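PDB 4Q5F: glutathione S-transferase 1 from Ascaris suum, which conjugates reduced glutathione to a wide range of exogenous and endogenous hydrophobic electrophiles and can also act as a glutathione peroxidase. Local coordinates for residues Ile79-Gly84 / Gln99-Phe104; Ser157-Gly162 / Ile197-Glu202. One frame throughout, in Å; residues are numbered along the deposited sequence.

Along the chain the two contacts come in series: interaction 1 is complete before interaction 2 begins. Interaction 1 closes a short loop of 14 residues, which includes the linker between the thioredoxin-like N-terminal domain and the all-helical C-terminal domain, and fastens helix 76-86 to helix 94-114. Interaction 2 closes a longer, mostly helical loop wholly within the C-terminal domain, joining the loop after helix 129-155 to the C-terminal part of helix 191-201. The loops neither nest nor cross, yet the contacts meet in space: Val-161 packs on the backbone of Gln-99 and Val-100, and Met-160 on Ile-103, with the centres about 15 Å apart.

Interaction 1: Ile79-Gly84 / Gln99-Phe104; sequences IYRYLG and QVDSIF
Arg-81 and Asp-101, with Tyr-80 and Phe-104 beside them, join two helices across the domain interface of the glutathione transferase fold: helix 76-86 of the thioredoxin-like N-terminal domain and helix 94-114 of the helical C-terminal domain. Both pairs meet nearly at right angles. The Arg-81 side chain starts anti to its own backbone nitrogen (chi1 -174°), reaches out extended through chi2 and then bends at chi3, which turns the NE edge of the guanidinium to the aspartate. NE of Arg-81 donates to OD1 of Asp-101 at 3.0 Å in an almost straight bond, N-H...O 173°. The acceptor lies in the guanidinium plane, but the carboxylate is met from above its own plane, the guanidinium and carboxylate planes standing at 88°. This one-pronged salt bridge is therefore not the flat, two-pronged pairing that arginine and carboxylate can form. The other ends of both groups serve the dimer: NH1 of Arg-81 pairs with Asp-101 OD2 of the second subunit, and OD2 of Asp-101 with Arg-81 NH1 of that subunit. Arginine suits this buried place because NE and NH1 can each serve a different carboxylate, and aspartate because its two oxygens can serve an arginine in each subunit.

On the aromatic side, the CD2-CE2 edge of Tyr-80 meets the far end of the Phe-104 ring, with CE2 of Tyr-80 3.5 Å from CZ of Phe-104. The ring centroids are 5.6 Å apart. Phenylalanine suits a place lined by rings and Val-171, where Trp-167 meets it edge-to-face; tyrosine adds a hydroxyl, which bonds to the carbonyl O of Leu-26. The Tyr-80 side chain comes within about 6 Å of bound glutathione. Between the helices, a water donates to the carbonyl O of Asp-101 at 2.7 Å and accepts a weak bond from Arg-81 NH2 at 3.0 Å.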
loop_
_atom_site.group_PDB
_atom_site.type_symbol
_atom_site.label_atom_id
_atom_site.label_comp_id
_atom_site.label_asym_id
_atom_site.label_seq_id
_atom_site.Cartn_x
_atom_site.Cartn_y
_atom_site.Cartn_z
ATOM N N ILE B 79 -3.878 -4.071 -8.343
ATOM C CA ILE B 79 -4.421 -5.168 -9.139
ATOM C C ILE B 79 -5.410 -5.991 -8.317
ATOM O O ILE B 79 -6.491 -6.328 -8.798
ATOM C CB ILE B 79 -3.296 -6.078 -9.690
ATOM C CG1 ILE B 79 -2.441 -5.301 -10.692
ATOM C CG2 ILE B 79 -3.878 -7.324 -10.358
ATOM C CD1 ILE B 79 -1.157 -6.000 -11.091
ATOM N N TYR B 80 -5.035 -6.318 -7.082
ATOM C CA TYR B 80 -5.911 -7.070 -6.190
ATOM C C TYR B 80 -7.247 -6.354 -6.031
ATOM O O TYR B 80 -8.311 -6.956 -6.173
ATOM C CB TYR B 80 -5.286 -7.227 -4.803
ATOM C CG TYR B 80 -3.919 -7.875 -4.758
ATOM C CD1 TYR B 80 -3.486 -8.724 -5.766
ATOM C CD2 TYR B 80 -3.063 -7.642 -3.686
ATOM C CE1 TYR B 80 -2.236 -9.317 -5.713
ATOM C CE2 TYR B 80 -1.816 -8.226 -3.627
ATOM C CZ TYR B 80 -1.409 -9.064 -4.640
ATOM O OH TYR B 80 -0.165 -9.646 -4.578
ATOM N N ARG B 81 -7.175 -5.061 -5.731
ATOM C CA ARG B 81 -8.360 -4.265 -5.444
ATOM C C ARG B 81 -9.245 -4.130 -6.676
ATOM O O ARG B 81 -10.473 -4.204 -6.584
ATOM C CB ARG B 81 -7.951 -2.878 -4.941
ATOM C CG ARG B 81 -9.124 -2.019 -4.482
ATOM C CD ARG B 81 -8.662 -0.730 -3.814
ATOM N NE ARG B 81 -7.686 -0.979 -2.750
ATOM C CZ ARG B 81 -6.368 -0.824 -2.868
ATOM N NH1 ARG B 81 -5.825 -0.399 -4.005
ATOM N NH2 ARG B 81 -5.582 -1.088 -1.834
ATOM N N TYR B 82 -8.618 -3.927 -7.829
ATOM C CA TYR B 82 -9.359 -3.782 -9.074
ATOM C C TYR B 82 -10.136 -5.059 -9.377
ATOM O O TYR B 82 -11.328 -5.014 -9.679
ATOM C CB TYR B 82 -8.418 -3.455 -10.234
ATOM C CG TYR B 82 -9.124 -3.387 -11.566
ATOM C CD1 TYR B 82 -9.839 -2.256 -11.938
ATOM C CD2 TYR B 82 -9.085 -4.457 -12.450
ATOM C CE1 TYR B 82 -10.492 -2.192 -13.155
ATOM C CE2 TYR B 82 -9.735 -4.402 -13.669
ATOM C CZ TYR B 82 -10.436 -3.267 -14.015
ATOM O OH TYR B 82 -11.085 -3.205 -15.226
ATOM N N LEU B 83 -9.454 -6.195 -9.291
ATOM C CA LEU B 83 -10.093 -7.488 -9.494
ATOM C C LEU B 83 -11.169 -7.736 -8.446
ATOM O O LEU B 83 -12.255 -8.220 -8.759
ATOM C CB LEU B 83 -9.051 -8.607 -9.434
ATOM C CG LEU B 83 -8.340 -8.957 -10.743
ATOM C CD1 LEU B 83 -7.998 -7.720 -11.544
ATOM C CD2 LEU B 83 -7.080 -9.761 -10.460
ATOM N N GLY B 84 -10.853 -7.406 -7.199
ATOM C CA GLY B 84 -11.768 -7.625 -6.097
ATOM C C GLY B 84 -13.090 -6.913 -6.291
ATOM O O GLY B 84 -14.155 -7.497 -6.090
ATOM N N GLN B 99 -12.290 -1.010 5.097
ATOM C CA GLN B 99 -11.814 -1.911 6.140
ATOM C C GLN B 99 -10.995 -3.044 5.528
ATOM O O GLN B 99 -10.022 -3.506 6.124
ATOM C CB GLN B 99 -12.984 -2.483 6.944
ATOM C CG GLN B 99 -13.718 -1.457 7.799
ATOM C CD GLN B 99 -12.847 -0.859 8.889
ATOM O OE1 GLN B 99 -11.867 -1.464 9.326
ATOM N NE2 GLN B 99 -13.202 0.339 9.333
ATOM N N VAL B 100 -11.392 -3.489 4.337
ATOM C CA VAL B 100 -10.628 -4.492 3.605
ATOM C C VAL B 100 -9.262 -3.911 3.245
ATOM O O VAL B 100 -8.237 -4.554 3.454
ATOM C CB VAL B 100 -11.369 -4.958 2.322
ATOM C CG1 VAL B 100 -10.473 -5.864 1.451
ATOM C CG2 VAL B 100 -12.680 -5.655 2.692
ATOM N N ASP B 101 -9.255 -2.693 2.713
ATOM C CA ASP B 101 -8.007 -2.009 2.391
ATOM C C ASP B 101 -7.144 -1.864 3.637
ATOM O O ASP B 101 -5.923 -2.017 3.584
ATOM C CB ASP B 101 -8.284 -0.620 1.812
ATOM C CG ASP B 101 -8.877 -0.670 0.420
ATOM O OD1 ASP B 101 -8.918 -1.766 -0.180
ATOM O OD2 ASP B 101 -9.290 0.398 -0.080
ATOM N N SER B 102 -7.793 -1.569 4.759
ATOM C CA SER B 102 -7.091 -1.278 6.000
ATOM C C SER B 102 -6.311 -2.488 6.499
ATOM O O SER B 102 -5.128 -2.383 6.813
ATOM C CB SER B 102 -8.081 -0.818 7.072
ATOM O OG SER B 102 -7.400 -0.315 8.210
ATOM N N ILE B 103 -6.968 -3.641 6.566
ATOM C CA ILE B 103 -6.318 -4.830 7.103
ATOM C C ILE B 103 -5.197 -5.316 6.185
ATOM O O ILE B 103 -4.197 -5.854 6.656
ATOM C CB ILE B 103 -7.328 -5.976 7.361
ATOM C CG1 ILE B 103 -6.640 -7.168 8.039
ATOM C CG2 ILE B 103 -7.996 -6.417 6.068
ATOM C CD1 ILE B 103 -6.047 -6.857 9.405
ATOM N N PHE B 104 -5.357 -5.125 4.879
ATOM C CA PHE B 104 -4.325 -5.552 3.942
ATOM C C PHE B 104 -3.101 -4.644 4.017
ATOM O O PHE B 104 -1.973 -5.108 3.851
ATOM C CB PHE B 104 -4.848 -5.605 2.506
ATOM C CG PHE B 104 -3.850 -6.165 1.534
ATOM C CD1 PHE B 104 -3.597 -7.525 1.493
ATOM C CD2 PHE B 104 -3.152 -5.333 0.674
ATOM C CE1 PHE B 104 -2.672 -8.048 0.608
ATOM C CE2 PHE B 104 -2.227 -5.851 -0.215
ATOM C CZ PHE B 104 -1.987 -7.209 -0.248
HETATM O O HOH W 1 -5.014 -2.035 0.997
#

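Interaction 2: Ser157-Gly162 / Ile197-Glu202; sequences SEYMVG and IEHVRE
His-199 meets Tyr-159 at its edge and Glu-158 over a face, so one imidazole ties the interhelical loop 157-162 to the C-terminal part of helix 191-201, within the all-helical C-terminal domain of the glutathione transferase fold. The buried part is Tyr-159 with Val-200. The tyrosine ring stands almost perpendicular to the imidazole, planes at 88°. Its hydroxyl takes a weak, strongly bent bond from NE2 of His-199, 2.8 Å long to Tyr-159 OH, while Val-200 sets CG2 against the ring edge, 3.9 Å from Tyr-159 CE1. A flat ring with a polar end suits this place, and the branched valine fills in beside it.

Glu-158 and His-199 form the partly exposed rim. Glu-158 bends at chi2, and its CG sits over a face of both rings, making a CH-pi contact 3.7 Å from the His-199 ring centroid; its carboxylate comes near CE1, and the negative charge might favour a protonated imidazole. Back in the loop, Ser-157 OG donates to the carbonyl of Gly-162, whose positive phi suits glycine.

Inward, Tyr-159 and Val-200 rest on Asp-169 and Thr-173 of helix 167-182, while Met-160 and Val-161 pack between helices 94-114 and 129-155.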
loop_
_atom_site.group_PDB
_atom_site.type_symbol
_atom_site.label_atom_id
_atom_site.label_comp_id
_atom_site.label_asym_id
_atom_site.label_seq_id
_atom_site.Cartn_x
_atom_site.Cartn_y
_atom_site.Cartn_z
ATOM N N SER B 157 -17.277 -13.422 12.304
ATOM C CA SER B 157 -17.314 -14.236 11.101
ATOM C C SER B 157 -15.917 -14.808 10.874
ATOM O O SER B 157 -14.979 -14.481 11.603
ATOM C CB SER B 157 -17.750 -13.393 9.902
ATOM O OG SER B 157 -16.737 -12.474 9.533
ATOM N N GLU B 158 -15.776 -15.645 9.854
ATOM C CA GLU B 158 -14.517 -16.342 9.594
ATOM C C GLU B 158 -13.517 -15.487 8.812
ATOM O O GLU B 158 -12.398 -15.924 8.553
ATOM C CB GLU B 158 -14.792 -17.643 8.833
ATOM C CG GLU B 158 -15.722 -17.458 7.646
ATOM C CD GLU B 158 -17.167 -17.802 7.965
ATOM O OE1 GLU B 158 -17.454 -18.989 8.233
ATOM O OE2 GLU B 158 -18.013 -16.883 7.946
ATOM N N TYR B 159 -13.920 -14.274 8.444
ATOM C CA TYR B 159 -13.086 -13.392 7.626
ATOM C C TYR B 159 -12.794 -12.066 8.318
ATOM O O TYR B 159 -13.445 -11.713 9.301
ATOM C CB TYR B 159 -13.758 -13.148 6.273
ATOM C CG TYR B 159 -14.140 -14.438 5.580
ATOM C CD1 TYR B 159 -13.165 -15.327 5.148
ATOM C CD2 TYR B 159 -15.470 -14.777 5.371
ATOM C CE1 TYR B 159 -13.503 -16.511 4.524
ATOM C CE2 TYR B 159 -15.817 -15.963 4.746
ATOM C CZ TYR B 159 -14.826 -16.825 4.326
ATOM O OH TYR B 159 -15.155 -18.008 3.705
ATOM N N MET B 160 -11.804 -11.344 7.800
ATOM C CA MET B 160 -11.389 -10.072 8.377
ATOM C C MET B 160 -12.543 -9.087 8.358
ATOM O O MET B 160 -12.805 -8.411 9.353
ATOM C CB MET B 160 -10.197 -9.495 7.606
ATOM C CG MET B 160 -8.894 -10.245 7.832
ATOM S SD MET B 160 -8.380 -10.206 9.558
ATOM C CE MET B 160 -6.949 -11.278 9.511
ATOM N N VAL B 161 -13.226 -9.012 7.220
ATOM C CA VAL B 161 -14.362 -8.117 7.059
ATOM C C VAL B 161 -15.536 -8.884 6.455
ATOM O O VAL B 161 -15.360 -9.659 5.515
ATOM C CB VAL B 161 -14.027 -6.929 6.127
ATOM C CG1 VAL B 161 -15.126 -5.863 6.215
ATOM C CG2 VAL B 161 -12.633 -6.343 6.437
ATOM N N GLY B 162 -16.729 -8.672 7.005
ATOM C CA GLY B 162 -17.944 -9.240 6.449
ATOM C C GLY B 162 -18.080 -10.738 6.643
ATOM O O GLY B 162 -17.186 -11.395 7.178
ATOM N N ILE B 197 -6.762 -19.394 8.146
ATOM C CA ILE B 197 -6.014 -19.825 6.969
ATOM C C ILE B 197 -6.540 -21.164 6.456
ATOM O O ILE B 197 -6.617 -21.381 5.249
ATOM C CB ILE B 197 -4.505 -19.932 7.282
ATOM C CG1 ILE B 197 -3.944 -18.548 7.615
ATOM C CG2 ILE B 197 -3.734 -20.522 6.102
ATOM C CD1 ILE B 197 -2.591 -18.577 8.291
ATOM N N GLU B 198 -6.901 -22.055 7.374
ATOM C CA GLU B 198 -7.444 -23.358 7.004
ATOM C C GLU B 198 -8.762 -23.182 6.256
ATOM O O GLU B 198 -9.012 -23.841 5.247
ATOM C CB GLU B 198 -7.676 -24.211 8.252
ATOM C CG GLU B 198 -8.007 -25.667 7.959
ATOM C CD GLU B 198 -8.579 -26.389 9.167
ATOM O OE1 GLU B 198 -9.748 -26.124 9.522
ATOM O OE2 GLU B 198 -7.859 -27.217 9.765
ATOM N N HIS B 199 -9.599 -22.280 6.762
ATOM C CA HIS B 199 -10.922 -22.039 6.197
ATOM C C HIS B 199 -10.848 -21.542 4.753
ATOM O O HIS B 199 -11.384 -22.177 3.846
ATOM C CB HIS B 199 -11.677 -21.021 7.056
ATOM C CG HIS B 199 -13.070 -20.737 6.582
ATOM N ND1 HIS B 199 -14.184 -21.040 7.328
ATOM C CD2 HIS B 199 -13.522 -20.172 5.434
ATOM C CE1 HIS B 199 -15.270 -20.677 6.663
ATOM N NE2 HIS B 199 -14.895 -20.150 5.514
ATOM N N VAL B 200 -10.194 -20.400 4.556
ATOM C CA VAL B 200 -10.109 -19.763 3.244
ATOM C C VAL B 200 -9.570 -20.729 2.190
ATOM O O VAL B 200 -10.067 -20.775 1.067
ATOM C CB VAL B 200 -9.204 -18.506 3.297
ATOM C CG1 VAL B 200 -9.028 -17.876 1.897
ATOM C CG2 VAL B 200 -9.761 -17.497 4.307
ATOM N N ARG B 201 -8.559 -21.506 2.562
ATOM C CA ARG B 201 -7.905 -22.401 1.616
ATOM C C ARG B 201 -8.684 -23.699 1.417
ATOM O O ARG B 201 -8.340 -24.510 0.555
ATOM C CB ARG B 201 -6.470 -22.676 2.067
ATOM C CG ARG B 201 -5.560 -21.472 1.870
ATOM C CD ARG B 201 -4.344 -21.501 2.775
ATOM N NE ARG B 201 -3.410 -22.568 2.430
ATOM C CZ ARG B 201 -2.538 -22.506 1.430
ATOM N NH1 ARG B 201 -2.480 -21.432 0.652
ATOM N NH2 ARG B 201 -1.725 -23.528 1.197
ATOM N N GLU B 202 -9.735 -23.887 2.210
ATOM C CA GLU B 202 -10.649 -25.010 2.024
ATOM C C GLU B 202 -11.849 -24.608 1.169
ATOM O O GLU B 202 -12.695 -25.443 0.851
ATOM C CB GLU B 202 -11.112 -25.564 3.373
ATOM C CG GLU B 202 -10.113 -26.519 4.010
ATOM C CD GLU B 202 -10.553 -27.008 5.376
ATOM O OE1 GLU B 202 -11.634 -26.586 5.842
ATOM O OE2 GLU B 202 -9.820 -27.817 5.982
#